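PDB 1TKS: 3,4-dihydroxy-2-butanone 4-phosphate synthase, which catalyses the conversion of D-ribulose 5-phosphate to formate and 3,4-dihydroxy-2-butanone 4-phosphate in riboflavin biosynthesis. Local coordinates for residues A48-V51 with Y57-V60; E95-G100 with R106-R111; V150-L155 with N196-Y201. All coordinates share one frame; numbering follows the deposited sequence.

Contact 1 (A48-V51 with Y57-V60)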
loop_
_atom_site.group_PDB
_atom_site.type_symbol
_atom_site.label_atom_id
_atom_site.label_comp_id
_atom_site.label_asym_id
_atom_site.label_seq_id
_atom_site.Cartn_x
_atom_site.Cartn_y
_atom_site.Cartn_z
ATOM N N ALA B 48 -2.130 8.833 -8.913
ATOM C CA ALA B 48 -3.485 8.306 -8.876
ATOM C C ALA B 48 -3.577 7.152 -9.873
ATOM O O ALA B 48 -4.247 6.149 -9.619
ATOM C CB ALA B 48 -4.495 9.390 -9.226
ATOM N N PHE B 49 -2.896 7.301 -11.008
ATOM C CA PHE B 49 -2.883 6.276 -12.043
ATOM C C PHE B 49 -2.166 5.042 -11.513
ATOM O O PHE B 49 -2.666 3.918 -11.631
ATOM C CB PHE B 49 -2.164 6.797 -13.289
ATOM C CG PHE B 49 -2.141 5.824 -14.436
ATOM C CD1 PHE B 49 -3.199 5.763 -15.340
ATOM C CD2 PHE B 49 -1.045 4.985 -14.628
ATOM C CE1 PHE B 49 -3.165 4.879 -16.422
ATOM C CE2 PHE B 49 -1.002 4.099 -15.703
ATOM C CZ PHE B 49 -2.067 4.049 -16.607
ATOM N N LEU B 50 -0.997 5.252 -10.919
ATOM C CA LEU B 50 -0.216 4.147 -10.372
ATOM C C LEU B 50 -1.027 3.356 -9.346
ATOM O O LEU B 50 -1.079 2.132 -9.403
ATOM C CB LEU B 50 1.075 4.683 -9.728
ATOM C CG LEU B 50 2.006 3.631 -9.112
ATOM C CD1 LEU B 50 2.405 2.601 -10.172
ATOM C CD2 LEU B 50 3.244 4.306 -8.546
ATOM N N VAL B 51 -1.658 4.060 -8.409
ATOM C CA VAL B 51 -2.463 3.406 -7.380
ATOM C C VAL B 51 -3.665 2.675 -7.982
ATOM O O VAL B 51 -3.953 1.537 -7.618
ATOM C CB VAL B 51 -2.958 4.428 -6.325
ATOM C CG1 VAL B 51 -3.959 3.779 -5.379
ATOM C CG2 VAL B 51 -1.772 4.950 -5.527
ATOM N N TYR B 57 0.749 -0.642 -2.764
ATOM C CA TYR B 57 1.873 -0.665 -1.825
ATOM C C TYR B 57 2.992 0.050 -2.580
ATOM O O TYR B 57 3.950 -0.571 -3.035
ATOM C CB TYR B 57 2.268 -2.122 -1.523
ATOM C CG TYR B 57 2.901 -2.345 -0.166
ATOM C CD1 TYR B 57 2.196 -2.065 1.002
ATOM C CD2 TYR B 57 4.193 -2.858 -0.047
ATOM C CE1 TYR B 57 2.757 -2.291 2.256
ATOM C CE2 TYR B 57 4.766 -3.087 1.209
ATOM C CZ TYR B 57 4.041 -2.803 2.351
ATOM O OH TYR B 57 4.580 -3.031 3.599
ATOM N N VAL B 58 2.853 1.366 -2.710
ATOM C CA VAL B 58 3.802 2.179 -3.468
ATOM C C VAL B 58 5.144 2.401 -2.786
ATOM O O VAL B 58 5.217 2.925 -1.671
ATOM C CB VAL B 58 3.168 3.544 -3.834
ATOM C CG1 VAL B 58 4.147 4.385 -4.635
ATOM C CG2 VAL B 58 1.897 3.315 -4.655
ATOM N N CYS B 59 6.203 2.006 -3.487
ATOM C CA CYS B 59 7.567 2.112 -2.987
ATOM C C CYS B 59 8.410 3.114 -3.763
ATOM O O CYS B 59 8.170 3.372 -4.944
ATOM C CB CYS B 59 8.229 0.733 -3.024
ATOM S SG CYS B 59 7.402 -0.506 -1.987
ATOM N N VAL B 60 9.407 3.671 -3.085
ATOM C CA VAL B 60 10.282 4.649 -3.702
ATOM C C VAL B 60 11.747 4.237 -3.598
ATOM O O VAL B 60 12.408 4.483 -2.589
ATOM C CB VAL B 60 10.085 6.047 -3.069
ATOM C CG1 VAL B 60 11.081 7.036 -3.658
ATOM C CG2 VAL B 60 8.658 6.532 -3.317
#

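Contact 2 (E95-G100 with R106-R111)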
loop_
_atom_site.group_PDB
_atom_site.type_symbol
_atom_site.label_atom_id
_atom_site.label_comp_id
_atom_site.label_asym_id
_atom_site.label_seq_id
_atom_site.Cartn_x
_atom_site.Cartn_y
_atom_site.Cartn_z
ATOM N N GLU B 95 5.685 19.298 5.164
ATOM C CA GLU B 95 5.016 20.460 4.592
ATOM C C GLU B 95 4.298 20.209 3.273
ATOM O O GLU B 95 4.908 19.853 2.264
ATOM C CB GLU B 95 6.014 21.611 4.445
ATOM C CG GLU B 95 5.442 22.882 3.835
ATOM C CD GLU B 95 6.423 24.040 3.884
ATOM O OE1 GLU B 95 6.520 24.692 4.943
ATOM O OE2 GLU B 95 7.105 24.285 2.869
ATOM N N GLY B 96 2.985 20.403 3.290
ATOM C CA GLY B 96 2.208 20.199 2.086
ATOM C C GLY B 96 1.320 18.976 2.144
ATOM O O GLY B 96 0.495 18.780 1.254
ATOM N N THR B 97 1.480 18.142 3.167
ATOM C CA THR B 97 0.629 16.957 3.285
ATOM C C THR B 97 -0.248 17.011 4.519
ATOM O O THR B 97 0.020 17.758 5.462
ATOM C CB THR B 97 1.435 15.633 3.362
ATOM O OG1 THR B 97 2.235 15.618 4.553
ATOM C CG2 THR B 97 2.315 15.470 2.137
ATOM N N THR B 98 -1.303 16.206 4.493
ATOM C CA THR B 98 -2.238 16.106 5.602
ATOM C C THR B 98 -2.370 14.641 6.014
ATOM O O THR B 98 -1.731 14.208 6.974
ATOM C CB THR B 98 -3.629 16.670 5.223
ATOM O OG1 THR B 98 -4.064 16.094 3.985
ATOM C CG2 THR B 98 -3.564 18.185 5.080
ATOM N N THR B 99 -3.174 13.874 5.281
ATOM C CA THR B 99 -3.366 12.458 5.600
ATOM C C THR B 99 -2.173 11.605 5.171
ATOM O O THR B 99 -1.986 10.494 5.670
ATOM C CB THR B 99 -4.633 11.876 4.924
ATOM O OG1 THR B 99 -4.472 11.892 3.501
ATOM C CG2 THR B 99 -5.865 12.683 5.302
ATOM N N GLY B 100 -1.385 12.124 4.235
ATOM C CA GLY B 100 -0.212 11.413 3.753
ATOM C C GLY B 100 -0.474 10.338 2.712
ATOM O O GLY B 100 0.361 10.091 1.843
ATOM N N ARG B 106 1.214 11.405 -1.445
ATOM C CA ARG B 106 2.209 10.396 -1.788
ATOM C C ARG B 106 3.088 10.859 -2.941
ATOM O O ARG B 106 4.282 10.568 -2.963
ATOM C CB ARG B 106 1.550 9.043 -2.104
ATOM C CG ARG B 106 1.177 8.280 -0.838
ATOM C CD ARG B 106 0.976 6.793 -1.065
ATOM N NE ARG B 106 -0.357 6.458 -1.559
ATOM C CZ ARG B 106 -0.767 5.210 -1.768
ATOM N NH1 ARG B 106 0.058 4.198 -1.526
ATOM N NH2 ARG B 106 -1.997 4.967 -2.199
ATOM N N ALA B 107 2.514 11.597 -3.886
ATOM C CA ALA B 107 3.297 12.100 -5.007
ATOM C C ALA B 107 4.286 13.152 -4.505
ATOM O O ALA B 107 5.448 13.162 -4.910
ATOM C CB ALA B 107 2.378 12.701 -6.066
ATOM N N LEU B 108 3.821 14.032 -3.620
ATOM C CA LEU B 108 4.672 15.082 -3.063
ATOM C C LEU B 108 5.822 14.473 -2.276
ATOM O O LEU B 108 6.965 14.909 -2.395
ATOM C CB LEU B 108 3.855 16.017 -2.156
ATOM C CG LEU B 108 4.577 17.113 -1.357
ATOM C CD1 LEU B 108 5.414 17.983 -2.289
ATOM C CD2 LEU B 108 3.550 17.973 -0.615
ATOM N N THR B 109 5.523 13.460 -1.472
ATOM C CA THR B 109 6.560 12.810 -0.687
ATOM C C THR B 109 7.586 12.154 -1.609
ATOM O O THR B 109 8.792 12.244 -1.375
ATOM C CB THR B 109 5.958 11.752 0.252
ATOM O OG1 THR B 109 5.142 12.405 1.232
ATOM C CG2 THR B 109 7.055 10.963 0.955
ATOM N N THR B 110 7.104 11.501 -2.662
ATOM C CA THR B 110 7.990 10.837 -3.605
ATOM C C THR B 110 8.929 11.831 -4.295
ATOM O O THR B 110 10.133 11.584 -4.397
ATOM C CB THR B 110 7.178 10.054 -4.656
ATOM O OG1 THR B 110 6.398 9.054 -3.988
ATOM C CG2 THR B 110 8.100 9.379 -5.655
ATOM N N ARG B 111 8.391 12.956 -4.755
ATOM C CA ARG B 111 9.217 13.959 -5.421
ATOM C C ARG B 111 10.224 14.530 -4.423
ATOM O O ARG B 111 11.374 14.813 -4.774
ATOM C CB ARG B 111 8.350 15.091 -5.988
ATOM C CG ARG B 111 7.372 14.670 -7.091
ATOM C CD ARG B 111 6.822 15.882 -7.845
ATOM N NE ARG B 111 6.159 16.837 -6.955
ATOM C CZ ARG B 111 4.904 16.724 -6.526
ATOM N NH1 ARG B 111 4.153 15.695 -6.906
ATOM N NH2 ARG B 111 4.403 17.635 -5.702
HETATM O O HOH W 1 3.012 10.813 1.646
#

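Contact 3 (V150-L155 with N196-Y201)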
loop_
_atom_site.group_PDB
_atom_site.type_symbol
_atom_site.label_atom_id
_atom_site.label_comp_id
_atom_site.label_asym_id
_atom_site.label_seq_id
_atom_site.Cartn_x
_atom_site.Cartn_y
_atom_site.Cartn_z
ATOM N N VAL B 150 16.356 2.832 -9.752
ATOM C CA VAL B 150 17.436 3.792 -9.574
ATOM C C VAL B 150 18.354 3.801 -10.801
ATOM O O VAL B 150 18.903 4.839 -11.164
ATOM C CB VAL B 150 18.244 3.481 -8.290
ATOM C CG1 VAL B 150 19.388 4.480 -8.122
ATOM C CG2 VAL B 150 17.316 3.535 -7.079
ATOM N N GLN B 151 18.503 2.649 -11.449
ATOM C CA GLN B 151 19.341 2.551 -12.643
ATOM C C GLN B 151 18.720 3.358 -13.786
ATOM O O GLN B 151 19.425 4.062 -14.510
ATOM C CB GLN B 151 19.480 1.091 -13.077
ATOM C CG GLN B 151 20.554 0.847 -14.133
ATOM C CD GLN B 151 21.904 0.540 -13.521
ATOM O OE1 GLN B 151 22.819 1.367 -13.529
ATOM N NE2 GLN B 151 22.033 -0.661 -12.979
ATOM N N LEU B 152 17.404 3.238 -13.954
ATOM C CA LEU B 152 16.709 3.965 -15.005
ATOM C C LEU B 152 16.858 5.464 -14.793
ATOM O O LEU B 152 17.193 6.199 -15.722
ATOM C CB LEU B 152 15.226 3.582 -15.038
ATOM C CG LEU B 152 14.945 2.220 -15.681
ATOM C CD1 LEU B 152 13.532 1.762 -15.351
ATOM C CD2 LEU B 152 15.137 2.321 -17.192
ATOM N N SER B 153 16.622 5.919 -13.569
ATOM C CA SER B 153 16.745 7.337 -13.269
ATOM C C SER B 153 18.160 7.836 -13.564
ATOM O O SER B 153 18.340 8.899 -14.159
ATOM C CB SER B 153 16.373 7.601 -11.805
ATOM O OG SER B 153 14.980 7.426 -11.616
ATOM N N THR B 154 19.162 7.066 -13.156
ATOM C CA THR B 154 20.552 7.443 -13.392
ATOM C C THR B 154 20.843 7.553 -14.888
ATOM O O THR B 154 21.421 8.540 -15.351
ATOM C CB THR B 154 21.518 6.419 -12.759
ATOM O OG1 THR B 154 21.303 6.378 -11.342
ATOM C CG2 THR B 154 22.966 6.806 -13.032
ATOM N N LEU B 155 20.438 6.541 -15.647
ATOM C CA LEU B 155 20.664 6.544 -17.087
ATOM C C LEU B 155 19.959 7.714 -17.758
ATOM O O LEU B 155 20.439 8.239 -18.766
ATOM C CB LEU B 155 20.168 5.235 -17.696
ATOM C CG LEU B 155 20.917 3.978 -17.251
ATOM C CD1 LEU B 155 20.113 2.743 -17.636
ATOM C CD2 LEU B 155 22.312 3.955 -17.881
ATOM N N ASN B 196 16.812 -7.923 -17.882
ATOM C CA ASN B 196 17.865 -8.609 -18.611
ATOM C C ASN B 196 18.294 -7.720 -19.769
ATOM O O ASN B 196 19.481 -7.549 -20.048
ATOM C CB ASN B 196 17.350 -9.940 -19.150
ATOM C CG ASN B 196 17.943 -11.122 -18.427
ATOM O OD1 ASN B 196 17.688 -11.335 -17.242
ATOM N ND2 ASN B 196 18.751 -11.898 -19.136
ATOM N N GLN B 197 17.298 -7.156 -20.437
ATOM C CA GLN B 197 17.510 -6.273 -21.572
ATOM C C GLN B 197 18.309 -5.045 -21.135
ATOM O O GLN B 197 19.196 -4.578 -21.850
ATOM C CB GLN B 197 16.147 -5.854 -22.125
ATOM C CG GLN B 197 16.189 -5.078 -23.415
ATOM C CD GLN B 197 14.877 -4.369 -23.702
ATOM O OE1 GLN B 197 14.678 -3.835 -24.792
ATOM N NE2 GLN B 197 13.981 -4.349 -22.718
ATOM N N LEU B 198 17.997 -4.533 -19.947
ATOM C CA LEU B 198 18.674 -3.357 -19.413
ATOM C C LEU B 198 20.111 -3.666 -18.982
ATOM O O LEU B 198 21.016 -2.857 -19.191
ATOM C CB LEU B 198 17.870 -2.797 -18.237
ATOM C CG LEU B 198 18.317 -1.451 -17.665
ATOM C CD1 LEU B 198 18.376 -0.413 -18.781
ATOM C CD2 LEU B 198 17.346 -1.014 -16.573
ATOM N N VAL B 199 20.322 -4.837 -18.383
ATOM C CA VAL B 199 21.658 -5.232 -17.946
ATOM C C VAL B 199 22.579 -5.378 -19.152
ATOM O O VAL B 199 23.744 -4.985 -19.106
ATOM C CB VAL B 199 21.624 -6.568 -17.161
ATOM C CG1 VAL B 199 23.049 -7.074 -16.923
ATOM C CG2 VAL B 199 20.915 -6.367 -15.830
ATOM N N GLU B 200 22.054 -5.937 -20.237
ATOM C CA GLU B 200 22.851 -6.106 -21.441
ATOM C C GLU B 200 23.286 -4.738 -21.951
ATOM O O GLU B 200 24.424 -4.557 -22.387
ATOM C CB GLU B 200 22.042 -6.832 -22.518
ATOM C CG GLU B 200 21.852 -8.319 -22.251
ATOM C CD GLU B 200 21.058 -9.003 -23.343
ATOM O OE1 GLU B 200 21.316 -8.723 -24.534
ATOM O OE2 GLU B 200 20.183 -9.835 -23.019
ATOM N N TYR B 201 22.376 -3.770 -21.882
ATOM C CA TYR B 201 22.665 -2.416 -22.344
ATOM C C TYR B 201 23.812 -1.756 -21.581
ATOM O O TYR B 201 24.774 -1.281 -22.185
ATOM C CB TYR B 201 21.422 -1.533 -22.218
ATOM C CG TYR B 201 21.635 -0.131 -22.746
ATOM C CD1 TYR B 201 21.612 0.127 -24.113
ATOM C CD2 TYR B 201 21.902 0.927 -21.879
ATOM C CE1 TYR B 201 21.852 1.406 -24.607
ATOM C CE2 TYR B 201 22.145 2.211 -22.359
ATOM C CZ TYR B 201 22.118 2.442 -23.727
ATOM O OH TYR B 201 22.363 3.709 -24.206
#

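Contact 1 (A48-V51 with Y57-V60)
V58 meets L50 and V51 from the last turn of helix 44-52. It lies just before strand 59-63, so the contact joins a helix to the strand that follows it after a short loop. The closest backbone pair is V51 and V58, with 7.5 Å between V51 CA and V58 CA. Contact across this spacing is made by side chains alone.

The side chain of V58 can be followed outward. CB points toward the helix but does not touch it; V58 CB stays 4.8 Å from L50 CD2. The two methyls fork from CB and go to different partners. CG1 lies anti to the backbone N (chi1 -179°) and meets the tip of L50, with V58 CG1 4.0 Å from L50 CD2. These two side chains reach toward each other tip to tip. CG2 lies beside the backbone N and turns to the other neighbour, with V58 CG2 4.1 Å from V51 CG2. Here the side chains cross at about a right angle. V51 thus offers one branch, CG2, while L50 offers the CD2 methyl at its end.

The three side chains have further neighbours. V163 and C165 of strand 162-166 touch both L50 and V58, and R106 of helix 103-114 packs on V51 and V58. S55 of the second subunit packs on V51, while V60 joins strand 129-134 through backbone bonds to L130 and L132.

All three touching residues are buried, and no hydrogen bond crosses between the segments. The contact is therefore purely apolar: methyl against methyl at van der Waals distance, with its geometry set by shape and not by polar pairing.

Contact 2 (E95-G100 with R106-R111)
G100 and R106 bring the two backbones closest, with G100 CA 6.1 Å from R106 CA. Farther back, G96 lies across from L108. The loop between strand 91-93 and helix 103-114 thus folds back on the helix it leads into, away from the annotated sites. Its backbone turns through positive phi at both glycines, 109° at G96 and 81° at G100.

L108 carries the side-chain packing. Its CG is anti to the backbone N (chi1 174°), which carries CD2 to the loop, with L108 CD2 3.7 Å from G96 O. T97 CG2 lies 3.9 Å from L108 CD2, while T97 OG1 bonds to F93 O. R106 CG lies 3.3 Å from G100 O. The R106 guanidinium goes elsewhere, to G56 O and to S55 O of the second subunit.

A water donates to G100 O, 2.8 Å from the water oxygen, and lies 2.7 Å from T109 OG1. T109 OG1 also bonds to F93 N and D105 O.

Between the two segments there is no direct hydrogen bond, only methyl and methylene groups laid against loop carbonyls, one methyl pair and the bridging water. D105 and H104, in the first turn of the same helix, bond the loop backbone directly.

Contact 3 (V150-L155 with N196-Y201)
L198 packs against L152 and L155 in a leucine-mediated helix-helix contact. It joins the C-terminal end of helix 145-155 to helix 195-203, near the end of the chain. The axes of the two short segments approach to 12.0 Å, and their N-to-C directions are 44° apart. This is a wide spacing, bridged by long apolar side chains. The nearest CA atoms, L152 CA and L198 CA, are 8.8 Å apart.

L198 points toward the other helix and divides its branches between two partners. Its CG is anti to the backbone N (chi1 -172°), and the two methyls spread from there. L198 CD1 lies 3.8 Å from L155 CD1; these side chains slide past each other in opposite directions. L152 and L198 cross at a slant, with L152 CG and CD2 both on L198 CD2; L152 CD2 is 4.0 Å from L198 CD2. One turn of helix separates L152 from L155, so the leucine on the second helix meets two neighbouring positions on the first. Q151 adds a looser touch, with Q151 CG 4.4 Å from L198 CD2. No hydrogen bond crosses between the segments.

I202, one turn beyond L198, touches Q151 and L155, and L139 from a loop touches Q151 and L198. Helix 8-16 packs on both partners: Y15 on L152, L12 on L155, and I8 on Y201. Helices 145-155 and 195-203 thus meet next to the N-terminal helix, and helix 195-203 follows directly on strand 191-194, an outermost strand, within this chain, of the mixed sheet.

In the fold
Contacts 1 and 2 adjoin, with centres about 13 Å apart. The R106 guanidinium of contact 2 packs against the valine methyls of contact 1: R106 NH2 lies 3.3 Å from V51 CG2, and R106 NH1 3.7 Å from V58 CG2. T110 OG1 also packs 3.5 Å from V60 CG2. Contact 3 lies on the opposite side of the chain's centre, its centre about 21 Å from that of contact 1 and about 28 Å from that of contact 2. Between side chains, L50 is about 8 Å from D34 and L198 about 8 Å from R143, residues that probably bind the substrate. L152 is about 9 Å from H145, a probable magnesium ligand. Contact 2 is remote from these sites.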